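Local coordinates for protein RNA 2'-o-ribose methyltransferase (Thermus thermophilus, PDB 1IPA) that probably methylates the ribose 2'-hydroxyl of RNA, as a member of the TrmH family of knotted SPOUT methyltransferases, at residues V145-A148 with G149-L153; E219-R222 with A223-E227. All coordinates share one frame; numbering follows the deposited sequence.

Contact 1: residues V145-A148 with G149-L153; sequences VLVA and GGVDL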
loop_
_atom_site.group_PDB
_atom_site.type_symbol
_atom_site.label_atom_id
_atom_site.label_comp_id
_atom_site.label_asym_id
_atom_site.label_seq_id
_atom_site.Cartn_x
_atom_site.Cartn_y
_atom_site.Cartn_z
ATOM N N VAL A 145 6.232 -3.278 6.156
ATOM C CA VAL A 145 6.874 -2.852 4.924
ATOM C C VAL A 145 7.608 -1.579 5.257
ATOM O O VAL A 145 6.997 -0.584 5.639
ATOM C CB VAL A 145 5.867 -2.546 3.805
ATOM C CG1 VAL A 145 6.601 -1.974 2.599
ATOM C CG2 VAL A 145 5.128 -3.807 3.417
ATOM N N LEU A 146 8.924 -1.610 5.141
ATOM C CA LEU A 146 9.690 -0.423 5.433
ATOM C C LEU A 146 10.055 0.199 4.107
ATOM O O LEU A 146 10.761 -0.404 3.298
ATOM C CB LEU A 146 10.948 -0.772 6.234
ATOM C CG LEU A 146 10.682 -1.589 7.496
ATOM C CD1 LEU A 146 11.984 -1.785 8.255
ATOM C CD2 LEU A 146 9.647 -0.877 8.364
ATOM N N VAL A 147 9.545 1.404 3.885
ATOM C CA VAL A 147 9.809 2.129 2.659
ATOM C C VAL A 147 10.921 3.153 2.868
ATOM O O VAL A 147 10.803 4.064 3.697
ATOM C CB VAL A 147 8.547 2.861 2.173
ATOM C CG1 VAL A 147 8.855 3.623 0.890
ATOM C CG2 VAL A 147 7.417 1.853 1.951
ATOM N N ALA A 148 12.005 2.992 2.119
ATOM C CA ALA A 148 13.124 3.911 2.210
ATOM C C ALA A 148 12.888 5.031 1.213
ATOM O O ALA A 148 13.374 4.962 0.091
ATOM C CB ALA A 148 14.432 3.192 1.890
ATOM N N GLY A 149 12.123 6.048 1.609
ATOM C CA GLY A 149 11.880 7.161 0.707
ATOM C C GLY A 149 10.495 7.791 0.618
ATOM O O GLY A 149 9.910 7.849 -0.471
ATOM N N GLY A 150 9.963 8.273 1.737
ATOM C CA GLY A 150 8.657 8.913 1.698
ATOM C C GLY A 150 7.467 8.046 1.316
ATOM O O GLY A 150 7.534 7.218 0.401
ATOM N N VAL A 151 6.356 8.268 2.013
ATOM C CA VAL A 151 5.134 7.511 1.784
ATOM C C VAL A 151 3.890 8.395 2.009
ATOM O O VAL A 151 3.933 9.351 2.779
ATOM C CB VAL A 151 5.099 6.303 2.755
ATOM C CG1 VAL A 151 4.375 6.684 4.040
ATOM C CG2 VAL A 151 4.482 5.107 2.092
ATOM N N ASP A 152 2.797 8.087 1.316
ATOM C CA ASP A 152 1.537 8.821 1.474
ATOM C C ASP A 152 0.467 7.757 1.633
ATOM O O ASP A 152 -0.028 7.216 0.656
ATOM C CB ASP A 152 1.214 9.681 0.246
ATOM C CG ASP A 152 -0.097 10.450 0.400
ATOM O OD1 ASP A 152 -0.782 10.269 1.428
ATOM O OD2 ASP A 152 -0.454 11.241 -0.498
ATOM N N LEU A 153 0.108 7.465 2.874
ATOM C CA LEU A 153 -0.872 6.430 3.171
ATOM C C LEU A 153 -2.332 6.745 2.841
ATOM O O LEU A 153 -3.177 5.859 2.896
ATOM C CB LEU A 153 -0.758 6.045 4.648
ATOM C CG LEU A 153 0.661 5.712 5.127
ATOM C CD1 LEU A 153 0.655 5.474 6.631
ATOM C CD2 LEU A 153 1.187 4.494 4.387
#
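Val147 and Gly149 meet across Ala148, where the strand that includes 145-148 gives out and the chain bends into the loop 149-153. The backbone folds into an inverse gamma turn centred on Ala148. Its closing link runs from Gly149 N to Val147 O, 3.2 Å apart; at 126° the N-H is well off line, so the bond is weak, as expected of so tight a turn. Gly149 then adopts phi 139°, a conformation in which a beta carbon would jam against the carbonyl oxygen of Ala148. Gly150 also has positive phi. The glycine pair therefore lets the chain turn sharply out of the sheet and run on in extended form through Val151.

Val147 is the side chain that follows the bend round. Its two methyls divide the work. CG1, anti to the backbone N (chi1 180°), points into the inside of the bend and lies 3.9 Å from the carbonyl oxygen Gly150 O, a van der Waals approach. CG2, on the same inner side, touches Val151, its distance to Val151 CG2 being 4.4 Å, a light apolar touch. Ala148 turns its methyl the other way, leaving the concave side to the two valines.

Further along the loop, Asp152 accepts a hydrogen bond from Tyr154 N, and its salt bridge with Arg23 ties the loop to helix 20-26. The strand itself is interior to the parallel sheet, bonded through its backbone to 117-122 and 171-174. Val147 and Val151 both rest on Leu130 of helix 127-140, while Leu146 and Ala148 face helix 176-185 through Trp182 and Glu176.

Contact 2: residues E219-R222 with A223-E227; sequences EGLR and AAWLE
Arg222, Leu221 and Trp225 carry this contact, in which the loop 219-222 leads into the first turn of helix 223-228. Arg222 is the N-cap residue, but it acts through its backbone: its carbonyl oxygen receives two N-H groups of the opening turn. Leu226 N lies 3.4 Å from Arg222 O with an angle of 155°, the helical i to i+4 pattern, whereas Trp225 N sits nearer to Arg222 O, at 3.1 Å, but is bent to 129°. Both bonds are weak, so the oxygen is shared between two modest grips.

The arginine side chain leaves the helix. Extended from CG to NE, it carries the guanidinium back towards Glu219, where Arg222 NH1 and Glu219 OE1 are 3.8 Å apart. This is a long ion pair, with the carboxylate oxygen well out of the guanidinium plane and no N-H aimed at it.

Leu221 and Trp225 approach at their roots, CB of Leu221 standing 4.0 Å from CB of Trp225. The indole, swung beside its own backbone N (chi1 -68°), meets Leu221 CD2 obliquely, while Arg222 N lies at the ring edge, close to its plane. Leu226 comes in alongside: its CD1 is 3.9 Å from Leu221 O, and CD2 lies 4.3 Å from Leu221 CB. Leu226 thus packs against both the backbone and the side chain of Leu221.

Trp225 NE1 is hydrogen-bonded to Glu176 OE2 at the start of helix 176-185, and the indole ring rests on Val179 and Leu180 of that helix. Beneath the helix start run two parallel strands: Leu221 and Trp225 reach Val122 of 117-122, and Leu221 and Leu226 settle on Ala192 of 190-193.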
loop_
_atom_site.group_PDB
_atom_site.type_symbol
_atom_site.label_atom_id
_atom_site.label_comp_id
_atom_site.label_asym_id
_atom_site.label_seq_id
_atom_site.Cartn_x
_atom_site.Cartn_y
_atom_site.Cartn_z
ATOM N N GLU A 219 16.397 -0.367 -11.809
ATOM C CA GLU A 219 17.686 -0.132 -11.160
ATOM C C GLU A 219 17.983 -1.104 -10.020
ATOM O O GLU A 219 17.078 -1.682 -9.419
ATOM C CB GLU A 219 17.735 1.301 -10.625
ATOM C CG GLU A 219 19.072 1.707 -10.029
ATOM C CD GLU A 219 19.048 3.114 -9.464
ATOM O OE1 GLU A 219 20.115 3.598 -9.026
ATOM O OE2 GLU A 219 17.961 3.733 -9.454
ATOM N N GLY A 220 19.265 -1.277 -9.728
ATOM C CA GLY A 220 19.659 -2.168 -8.655
ATOM C C GLY A 220 19.784 -1.430 -7.335
ATOM O O GLY A 220 19.606 -0.213 -7.267
ATOM N N LEU A 221 20.079 -2.175 -6.276
ATOM C CA LEU A 221 20.245 -1.586 -4.956
ATOM C C LEU A 221 21.647 -0.998 -4.873
ATOM O O LEU A 221 22.599 -1.592 -5.381
ATOM C CB LEU A 221 20.063 -2.656 -3.872
ATOM C CG LEU A 221 18.656 -3.220 -3.649
ATOM C CD1 LEU A 221 18.722 -4.436 -2.752
ATOM C CD2 LEU A 221 17.775 -2.154 -3.035
ATOM N N ARG A 222 21.768 0.171 -4.244
ATOM C CA ARG A 222 23.064 0.827 -4.092
ATOM C C ARG A 222 24.010 -0.072 -3.314
ATOM O O ARG A 222 23.578 -1.024 -2.665
ATOM C CB ARG A 222 22.914 2.154 -3.347
ATOM C CG ARG A 222 21.901 3.094 -3.960
ATOM C CD ARG A 222 21.820 4.404 -3.187
ATOM N NE ARG A 222 20.685 5.214 -3.626
ATOM C CZ ARG A 222 20.496 5.627 -4.877
ATOM N NH1 ARG A 222 21.371 5.310 -5.827
ATOM N NH2 ARG A 222 19.425 6.347 -5.182
ATOM N N ALA A 223 25.301 0.237 -3.378
ATOM C CA ALA A 223 26.309 -0.555 -2.682
ATOM C C ALA A 223 26.003 -0.632 -1.190
ATOM O O ALA A 223 26.187 -1.675 -0.564
ATOM C CB ALA A 223 27.698 0.046 -2.906
ATOM N N ALA A 224 25.524 0.476 -0.630
ATOM C CA ALA A 224 25.195 0.541 0.788
ATOM C C ALA A 224 24.355 -0.655 1.224
ATOM O O ALA A 224 24.630 -1.265 2.259
ATOM C CB ALA A 224 24.457 1.834 1.090
ATOM N N TRP A 225 23.334 -0.988 0.439
ATOM C CA TRP A 225 22.461 -2.116 0.763
ATOM C C TRP A 225 23.126 -3.468 0.568
ATOM O O TRP A 225 22.873 -4.397 1.328
ATOM C CB TRP A 225 21.172 -2.066 -0.064
ATOM C CG TRP A 225 20.306 -0.914 0.306
ATOM C CD1 TRP A 225 20.298 0.324 -0.264
ATOM C CD2 TRP A 225 19.386 -0.858 1.404
ATOM N NE1 TRP A 225 19.440 1.150 0.415
ATOM C CE2 TRP A 225 18.866 0.452 1.443
ATOM C CE3 TRP A 225 18.957 -1.790 2.365
ATOM C CZ2 TRP A 225 17.935 0.861 2.401
ATOM C CZ3 TRP A 225 18.032 -1.387 3.319
ATOM C CH2 TRP A 225 17.530 -0.067 3.329
ATOM N N LEU A 226 23.983 -3.575 -0.441
ATOM C CA LEU A 226 24.667 -4.831 -0.725
ATOM C C LEU A 226 25.755 -5.185 0.289
ATOM O O LEU A 226 26.001 -6.357 0.560
ATOM C CB LEU A 226 25.249 -4.797 -2.138
ATOM C CG LEU A 226 24.184 -4.598 -3.219
ATOM C CD1 LEU A 226 24.787 -4.785 -4.599
ATOM C CD2 LEU A 226 23.061 -5.593 -3.002
ATOM N N GLU A 227 26.399 -4.171 0.849
ATOM C CA GLU A 227 27.444 -4.389 1.833
ATOM C C GLU A 227 26.828 -4.705 3.192
ATOM O O GLU A 227 27.433 -5.388 4.015
ATOM C CB GLU A 227 28.331 -3.144 1.933
ATOM C CG GLU A 227 29.029 -2.802 0.620
ATOM C CD GLU A 227 29.820 -1.505 0.676
ATOM O OE1 GLU A 227 29.207 -0.436 0.903
ATOM O OE2 GLU A 227 31.056 -1.554 0.487
#

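Both contacts are local and belong to the domain of the parallel sheet: contact 1 leaves the end of one of its inner strands, and contact 2 starts a helix that packs on the sheet. Contact 1 lies nearer the middle of the chain, about 9 Å from its centre against about 23 Å for contact 2, yet each mixes buried apolar side chains with exposed residues. Glycines and one weak turn bond shape the first; a shared carbonyl, an indole and leucines shape the second. They meet where Ala148 CB comes 4.2 Å from Trp225 CZ2, and both pack on helix 176-185, with Glu176 touching Ala148 and bonding to Trp225.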